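Local coordinates for protein alkyl hydroperoxide reductase, C subunit (Enterococcus faecalis, PDB 5Y63) that probably reduces hydrogen peroxide and organic hydroperoxides to water and alcohols as a thiol-specific peroxidase, assembling into a ring of five homodimers, at residues Ile40-Ala52 / Gly127-Glu139. Sequence-based numbering, arbitrary orientation.
Sequences ILGKWSIFFFYPA and GMAYRASFIVSPE
With CG anti to the carbonyl carbon (chi1 -78°), Trp44 lays its indole against the loop that follows the neighbouring strand, where Ser137 CA and Pro138 CD lie over one ring face. Pro138 CD stands 3.6 Å from the centroid of the Trp44 five-membered ring and Ser137 CA 3.7 Å from that of its six-membered ring, two CH-pi contacts side by side. Ile135 CG2 adds to this packing, 3.7 Å from Trp44 CZ3. Phe49 and Phe134, each with CG likewise anti to its carbonyl carbon, bring their rings together rim to rim, planes at 78° and Phe49 CE1 3.8 Å from Phe134 CE1.

Strands 44-49 and 131-136, which carry Phe49 and Phe134, run antiparallel and illustrate how a backbone ladder sets the register while side chains on both sheet faces complete the packing. Ser45 and Val136, then Phe47 and Phe134, form hydrogen-bonded pairs, each joined by two backbone bonds, and Phe49 N continues the ladder to Ala132 O at 2.8 Å. Beyond it, Arg131, extended from CG to NE, lays one guanidinium face against Pro51 CD, which sits 3.3 Å from Arg131 NH1; the charge is met by a salt bridge to Glu61. A water spans Pro51 O and Ala129 N.

Strand 44-49 also pairs in parallel with 77-83, and helix 156-171 covers Trp44 and Ile135. This mixed central sheet is characteristic of the thioredoxin fold of peroxiredoxins, with Arg131 close to Cys58, the predicted peroxidatic cysteine.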
ATOM      1  N   ILE A  40      40.397   4.730  13.422  1.00 69.37           N
ATOM      2  CA  ILE A  40      40.695   3.440  12.806  1.00 67.74           C
ATOM      3  C   ILE A  40      41.357   3.600  11.438  1.00 66.95           C
ATOM      4  O   ILE A  40      42.274   2.848  11.106  1.00 67.44           O
ATOM      5  CB  ILE A  40      39.412   2.598  12.674  1.00 68.42           C
ATOM      6  CG1 ILE A  40      38.796   2.357  14.058  1.00 68.30           C
ATOM      7  CG2 ILE A  40      39.702   1.264  11.997  1.00 68.42           C
ATOM      8  CD1 ILE A  40      37.311   2.090  14.019  1.00 68.33           C
ATOM      9  N   LEU A  41      40.890   4.564  10.646  1.00 66.76           N
ATOM     10  CA  LEU A  41      41.488   4.851   9.332  1.00 67.62           C
ATOM     11  C   LEU A  41      42.975   5.192   9.438  1.00 67.90           C
ATOM     12  O   LEU A  41      43.411   5.804  10.415  1.00 68.83           O
ATOM     13  CB  LEU A  41      40.760   6.005   8.628  1.00 69.43           C
ATOM     14  CG  LEU A  41      39.618   5.640   7.672  1.00 69.55           C
ATOM     15  CD1 LEU A  41      38.398   5.141   8.425  1.00 68.31           C
ATOM     16  CD2 LEU A  41      39.253   6.837   6.805  1.00 71.70           C
ATOM     17  N   GLY A  42      43.741   4.797   8.423  1.00 66.66           N
ATOM     18  CA  GLY A  42      45.173   5.081   8.371  1.00 67.37           C
ATOM     19  C   GLY A  42      46.016   3.844   8.597  1.00 66.08           C
ATOM     20  O   GLY A  42      47.022   3.644   7.918  1.00 66.77           O
ATOM     21  N   LYS A  43      45.609   3.023   9.562  1.00 64.43           N
ATOM     22  CA  LYS A  43      46.249   1.738   9.817  1.00 63.51           C
ATOM     23  C   LYS A  43      45.301   0.600   9.469  1.00 60.71           C
ATOM     24  O   LYS A  43      44.091   0.799   9.366  1.00 59.48           O
ATOM     25  CB  LYS A  43      46.627   1.619  11.294  1.00 64.36           C
ATOM     26  CG  LYS A  43      47.674   2.609  11.768  1.00 66.75           C
ATOM     27  CD  LYS A  43      48.091   2.304  13.199  1.00 67.46           C
ATOM     28  CE  LYS A  43      49.263   3.161  13.648  1.00 69.33           C
ATOM     29  NZ  LYS A  43      48.869   4.581  13.844  1.00 70.58           N
ATOM     30  N   TRP A  44      45.858  -0.597   9.298  1.00 58.96           N
ATOM     31  CA  TRP A  44      45.056  -1.818   9.272  1.00 56.06           C
ATOM     32  C   TRP A  44      44.454  -2.021  10.654  1.00 54.86           C
ATOM     33  O   TRP A  44      44.920  -1.439  11.637  1.00 55.57           O
ATOM     34  CB  TRP A  44      45.895  -3.038   8.875  1.00 55.41           C
ATOM     35  CG  TRP A  44      46.151  -3.125   7.404  1.00 55.58           C
ATOM     36  CD1 TRP A  44      47.143  -2.502   6.708  1.00 56.55           C
ATOM     37  CD2 TRP A  44      45.398  -3.875   6.442  1.00 54.96           C
ATOM     38  NE1 TRP A  44      47.057  -2.816   5.373  1.00 56.36           N
ATOM     39  CE2 TRP A  44      45.996  -3.660   5.183  1.00 55.24           C
ATOM     40  CE3 TRP A  44      44.278  -4.711   6.523  1.00 54.30           C
ATOM     41  CZ2 TRP A  44      45.512  -4.247   4.012  1.00 54.79           C
ATOM     42  CZ3 TRP A  44      43.797  -5.294   5.356  1.00 53.91           C
ATOM     43  CH2 TRP A  44      44.415  -5.058   4.119  1.00 53.86           C
ATOM     44  N   SER A  45      43.411  -2.837  10.728  1.00 53.11           N
ATOM     45  CA  SER A  45      42.716  -3.048  11.987  1.00 51.69           C
ATOM     46  C   SER A  45      42.067  -4.417  12.046  1.00 50.03           C
ATOM     47  O   SER A  45      41.537  -4.911  11.049  1.00 49.12           O
ATOM     48  CB  SER A  45      41.659  -1.963  12.197  1.00 51.70           C
ATOM     49  OG  SER A  45      40.757  -1.919  11.110  1.00 51.15           O
ATOM     50  N   ILE A  46      42.126  -5.021  13.230  1.00 49.25           N
ATOM     51  CA  ILE A  46      41.451  -6.275  13.501  1.00 48.33           C
ATOM     52  C   ILE A  46      40.442  -6.045  14.616  1.00 47.90           C
ATOM     53  O   ILE A  46      40.822  -5.753  15.749  1.00 48.37           O
ATOM     54  CB  ILE A  46      42.439  -7.378  13.925  1.00 48.64           C
ATOM     55  CG1 ILE A  46      43.370  -7.729  12.760  1.00 49.12           C
ATOM     56  CG2 ILE A  46      41.687  -8.622  14.386  1.00 48.34           C
ATOM     57  CD1 ILE A  46      44.559  -8.581  13.153  1.00 49.89           C
ATOM     58  N   PHE A  47      39.159  -6.161  14.283  1.00 47.50           N
ATOM     59  CA  PHE A  47      38.105  -6.179  15.291  1.00 46.89           C
ATOM     60  C   PHE A  47      37.994  -7.598  15.834  1.00 46.44           C
ATOM     61  O   PHE A  47      37.840  -8.544  15.066  1.00 46.61           O
ATOM     62  CB  PHE A  47      36.773  -5.715  14.704  1.00 46.48           C
ATOM     63  CG  PHE A  47      36.726  -4.242  14.421  1.00 46.89           C
ATOM     64  CD1 PHE A  47      37.260  -3.731  13.246  1.00 47.19           C
ATOM     65  CD2 PHE A  47      36.160  -3.364  15.335  1.00 47.20           C
ATOM     66  CE1 PHE A  47      37.226  -2.373  12.986  1.00 47.85           C
ATOM     67  CE2 PHE A  47      36.122  -2.004  15.081  1.00 47.92           C
ATOM     68  CZ  PHE A  47      36.655  -1.508  13.904  1.00 48.19           C
ATOM     69  N   PHE A  48      38.091  -7.740  17.153  1.00 45.87           N
ATOM     70  CA  PHE A  48      38.105  -9.049  17.794  1.00 45.42           C
ATOM     71  C   PHE A  48      36.918  -9.174  18.746  1.00 45.28           C
ATOM     72  O   PHE A  48      37.017  -8.869  19.937  1.00 44.83           O
ATOM     73  CB  PHE A  48      39.430  -9.255  18.532  1.00 46.05           C
ATOM     74  CG  PHE A  48      39.693 -10.681  18.919  1.00 46.17           C
ATOM     75  CD1 PHE A  48      40.278 -11.557  18.016  1.00 46.29           C
ATOM     76  CD2 PHE A  48      39.363 -11.148  20.185  1.00 45.88           C
ATOM     77  CE1 PHE A  48      40.525 -12.872  18.366  1.00 46.48           C
ATOM     78  CE2 PHE A  48      39.610 -12.460  20.541  1.00 46.01           C
ATOM     79  CZ  PHE A  48      40.193 -13.323  19.629  1.00 46.66           C
ATOM     80  N   PHE A  49      35.788  -9.614  18.200  1.00 44.91           N
ATOM     81  CA  PHE A  49      34.569  -9.791  18.982  1.00 44.19           C
ATOM     82  C   PHE A  49      34.677 -11.010  19.889  1.00 44.71           C
ATOM     83  O   PHE A  49      35.236 -12.031  19.492  1.00 44.90           O
ATOM     84  CB  PHE A  49      33.363  -9.953  18.061  1.00 43.25           C
ATOM     85  CG  PHE A  49      32.922  -8.682  17.412  1.00 42.21           C
ATOM     86  CD1 PHE A  49      33.447  -8.291  16.193  1.00 41.85           C
ATOM     87  CD2 PHE A  49      31.968  -7.882  18.016  1.00 42.11           C
ATOM     88  CE1 PHE A  49      33.032  -7.120  15.588  1.00 41.72           C
ATOM     89  CE2 PHE A  49      31.548  -6.710  17.420  1.00 42.13           C
ATOM     90  CZ  PHE A  49      32.081  -6.327  16.204  1.00 41.97           C
ATOM     91  N   TYR A  50      34.135 -10.898  21.101  1.00 45.39           N
ATOM     92  CA  TYR A  50      34.077 -12.024  22.036  1.00 46.02           C
ATOM     93  C   TYR A  50      32.841 -11.903  22.940  1.00 46.75           C
ATOM     94  O   TYR A  50      32.371 -10.794  23.192  1.00 45.93           O
ATOM     95  CB  TYR A  50      35.367 -12.104  22.866  1.00 46.26           C
ATOM     96  CG  TYR A  50      35.556 -10.943  23.810  1.00 45.56           C
ATOM     97  CD1 TYR A  50      36.053  -9.729  23.357  1.00 45.11           C
ATOM     98  CD2 TYR A  50      35.227 -11.055  25.156  1.00 45.86           C
ATOM     99  CE1 TYR A  50      36.216  -8.659  24.215  1.00 45.31           C
ATOM    100  CE2 TYR A  50      35.385  -9.993  26.023  1.00 45.79           C
ATOM    101  CZ  TYR A  50      35.883  -8.795  25.550  1.00 45.40           C
ATOM    102  OH  TYR A  50      36.042  -7.733  26.405  1.00 45.42           O
ATOM    103  N   PRO A  51      32.314 -13.042  23.432  1.00 48.73           N
ATOM    104  CA  PRO A  51      31.007 -13.050  24.105  1.00 50.21           C
ATOM    105  C   PRO A  51      30.895 -12.251  25.403  1.00 51.69           C
ATOM    106  O   PRO A  51      30.025 -11.387  25.505  1.00 52.39           O
ATOM    107  CB  PRO A  51      30.754 -14.541  24.377  1.00 50.38           C
ATOM    108  CG  PRO A  51      31.636 -15.265  23.423  1.00 49.98           C
ATOM    109  CD  PRO A  51      32.853 -14.407  23.293  1.00 49.43           C
ATOM    110  N   ALA A  52      31.745 -12.535  26.388  1.00 53.31           N
ATOM    111  CA  ALA A  52      31.550 -11.970  27.726  1.00 55.17           C
ATOM    112  C   ALA A  52      32.832 -11.796  28.534  1.00 56.66           C
ATOM    113  O   ALA A  52      33.746 -12.616  28.459  1.00 58.23           O
ATOM    114  CB  ALA A  52      30.566 -12.832  28.506  1.00 55.38           C
ATOM    115  N   GLY A 127      22.290 -11.829  23.789  1.00 48.36           N
ATOM    116  CA  GLY A 127      22.690 -10.433  23.928  1.00 47.77           C
ATOM    117  C   GLY A 127      24.200 -10.262  23.917  1.00 47.05           C
ATOM    118  O   GLY A 127      24.716  -9.245  24.378  1.00 46.68           O
ATOM    119  N   MET A 128      24.909 -11.251  23.376  1.00 47.07           N
ATOM    120  CA  MET A 128      26.369 -11.247  23.356  1.00 46.78           C
ATOM    121  C   MET A 128      26.901 -11.452  21.943  1.00 45.53           C
ATOM    122  O   MET A 128      26.236 -12.051  21.094  1.00 45.61           O
ATOM    123  CB  MET A 128      26.904 -12.349  24.264  1.00 48.11           C
ATOM    124  CG  MET A 128      26.538 -12.171  25.726  1.00 49.16           C
ATOM    125  SD  MET A 128      27.053 -13.585  26.709  1.00 50.90           S
ATOM    126  CE  MET A 128      26.338 -13.154  28.295  1.00 51.86           C
ATOM    127  N   ALA A 129      28.108 -10.954  21.700  1.00 44.09           N
ATOM    128  CA  ALA A 129      28.743 -11.089  20.399  1.00 43.39           C
ATOM    129  C   ALA A 129      29.307 -12.500  20.216  1.00 43.50           C
ATOM    130  O   ALA A 129      29.753 -13.138  21.174  1.00 43.92           O
ATOM    131  CB  ALA A 129      29.843 -10.054  20.234  1.00 42.82           C
ATOM    132  N   TYR A 130      29.268 -12.981  18.979  1.00 42.36           N
ATOM    133  CA  TYR A 130      29.897 -14.245  18.627  1.00 41.69           C
ATOM    134  C   TYR A 130      31.414 -14.083  18.628  1.00 41.41           C
ATOM    135  O   TYR A 130      31.929 -12.969  18.729  1.00 40.03           O
ATOM    136  CB  TYR A 130      29.407 -14.726  17.255  1.00 41.35           C
ATOM    137  CG  TYR A 130      28.105 -15.492  17.315  1.00 41.68           C
ATOM    138  CD1 TYR A 130      28.064 -16.778  17.844  1.00 41.81           C
ATOM    139  CD2 TYR A 130      26.915 -14.937  16.848  1.00 41.20           C
ATOM    140  CE1 TYR A 130      26.884 -17.491  17.909  1.00 42.25           C
ATOM    141  CE2 TYR A 130      25.726 -15.646  16.909  1.00 41.75           C
ATOM    142  CZ  TYR A 130      25.718 -16.920  17.439  1.00 42.44           C
ATOM    143  OH  TYR A 130      24.543 -17.626  17.499  1.00 44.30           O
ATOM    144  N   ARG A 131      32.125 -15.204  18.534  1.00 42.08           N
ATOM    145  CA  ARG A 131      33.580 -15.180  18.416  1.00 42.16           C
ATOM    146  C   ARG A 131      33.956 -14.855  16.982  1.00 41.53           C
ATOM    147  O   ARG A 131      34.316 -15.733  16.198  1.00 41.83           O
ATOM    148  CB  ARG A 131      34.184 -16.511  18.858  1.00 43.08           C
ATOM    149  CG  ARG A 131      33.963 -16.772  20.331  1.00 43.86           C
ATOM    150  CD  ARG A 131      34.753 -17.959  20.846  1.00 44.72           C
ATOM    151  NE  ARG A 131      34.287 -18.309  22.183  1.00 45.68           N
ATOM    152  CZ  ARG A 131      34.590 -17.641  23.295  1.00 46.08           C
ATOM    153  NH1 ARG A 131      35.387 -16.575  23.269  1.00 45.42           N
ATOM    154  NH2 ARG A 131      34.089 -18.050  24.454  1.00 47.53           N
ATOM    155  N   ALA A 132      33.859 -13.573  16.654  1.00 41.30           N
ATOM    156  CA  ALA A 132      34.098 -13.097  15.307  1.00 41.20           C
ATOM    157  C   ALA A 132      35.353 -12.233  15.235  1.00 41.46           C
ATOM    158  O   ALA A 132      35.710 -11.542  16.195  1.00 41.50           O
ATOM    159  CB  ALA A 132      32.893 -12.318  14.808  1.00 41.01           C
ATOM    160  N   SER A 133      36.015 -12.290  14.082  1.00 41.24           N
ATOM    161  CA  SER A 133      37.198 -11.487  13.812  1.00 40.98           C
ATOM    162  C   SER A 133      37.057 -10.872  12.431  1.00 40.77           C
ATOM    163  O   SER A 133      36.595 -11.533  11.509  1.00 39.76           O
ATOM    164  CB  SER A 133      38.457 -12.350  13.873  1.00 41.08           C
ATOM    165  OG  SER A 133      38.549 -13.023  15.113  1.00 41.24           O
ATOM    166  N   PHE A 134      37.452  -9.607  12.297  1.00 41.84           N
ATOM    167  CA  PHE A 134      37.370  -8.889  11.024  1.00 42.30           C
ATOM    168  C   PHE A 134      38.675  -8.153  10.735  1.00 43.88           C
ATOM    169  O   PHE A 134      39.146  -7.376  11.562  1.00 44.10           O
ATOM    170  CB  PHE A 134      36.223  -7.879  11.058  1.00 41.72           C
ATOM    171  CG  PHE A 134      34.867  -8.505  11.196  1.00 41.04           C
ATOM    172  CD1 PHE A 134      34.369  -8.846  12.447  1.00 40.69           C
ATOM    173  CD2 PHE A 134      34.082  -8.745  10.075  1.00 40.79           C
ATOM    174  CE1 PHE A 134      33.118  -9.422  12.577  1.00 40.52           C
ATOM    175  CE2 PHE A 134      32.828  -9.322  10.198  1.00 40.66           C
ATOM    176  CZ  PHE A 134      32.345  -9.662  11.450  1.00 40.56           C
ATOM    177  N   ILE A 135      39.248  -8.399   9.558  1.00 45.28           N
ATOM    178  CA  ILE A 135      40.428  -7.674   9.098  1.00 46.85           C
ATOM    179  C   ILE A 135      39.974  -6.570   8.153  1.00 47.57           C
ATOM    180  O   ILE A 135      39.342  -6.842   7.131  1.00 47.87           O
ATOM    181  CB  ILE A 135      41.424  -8.604   8.378  1.00 47.81           C
ATOM    182  CG1 ILE A 135      41.942  -9.667   9.354  1.00 47.78           C
ATOM    183  CG2 ILE A 135      42.586  -7.801   7.800  1.00 48.72           C
ATOM    184  CD1 ILE A 135      42.772 -10.755   8.710  1.00 48.12           C
ATOM    185  N   VAL A 136      40.305  -5.330   8.500  1.00 48.72           N
ATOM    186  CA  VAL A 136      39.844  -4.160   7.759  1.00 49.50           C
ATOM    187  C   VAL A 136      41.044  -3.346   7.284  1.00 50.46           C
ATOM    188  O   VAL A 136      41.987  -3.123   8.042  1.00 51.15           O
ATOM    189  CB  VAL A 136      38.925  -3.283   8.636  1.00 49.53           C
ATOM    190  CG1 VAL A 136      38.337  -2.123   7.844  1.00 49.91           C
ATOM    191  CG2 VAL A 136      37.810  -4.127   9.238  1.00 48.85           C
ATOM    192  N   SER A 137      40.995  -2.902   6.028  1.00 50.97           N
ATOM    193  CA  SER A 137      42.079  -2.127   5.423  1.00 51.98           C
ATOM    194  C   SER A 137      42.116  -0.701   5.983  1.00 52.86           C
ATOM    195  O   SER A 137      41.167  -0.273   6.636  1.00 51.84           O
ATOM    196  CB  SER A 137      41.916  -2.091   3.900  1.00 52.13           C
ATOM    197  OG  SER A 137      40.897  -1.186   3.513  1.00 52.28           O
ATOM    198  N   PRO A 138      43.209   0.044   5.723  1.00 54.87           N
ATOM    199  CA  PRO A 138      43.317   1.430   6.197  1.00 56.49           C
ATOM    200  C   PRO A 138      42.263   2.385   5.636  1.00 57.90           C
ATOM    201  O   PRO A 138      41.974   3.405   6.258  1.00 57.87           O
ATOM    202  CB  PRO A 138      44.711   1.856   5.725  1.00 57.33           C
ATOM    203  CG  PRO A 138      45.464   0.588   5.559  1.00 56.68           C
ATOM    204  CD  PRO A 138      44.451  -0.392   5.058  1.00 55.35           C
ATOM    205  N   GLU A 139      41.702   2.055   4.474  1.00 60.02           N
ATOM    206  CA  GLU A 139      40.628   2.844   3.873  1.00 62.13           C
ATOM    207  C   GLU A 139      39.253   2.489   4.452  1.00 60.50           C
ATOM    208  O   GLU A 139      38.252   3.108   4.098  1.00 60.86           O
ATOM    209  CB  GLU A 139      40.633   2.667   2.350  1.00 64.93           C
ATOM    210  CG  GLU A 139      39.970   3.812   1.593  1.00 69.56           C
ATOM    211  CD  GLU A 139      40.358   3.879   0.121  1.00 72.96           C
ATOM    212  OE1 GLU A 139      41.493   3.484  -0.229  1.00 74.65           O
ATOM    213  OE2 GLU A 139      39.527   4.346  -0.690  1.00 74.78           O
TER
HETATM  214  O   HOH W   1      41.242  -0.001   9.461  1.00 40.14           O
HETATM  215  O   HOH W   2      29.692  -9.651  23.378  1.00 38.26           O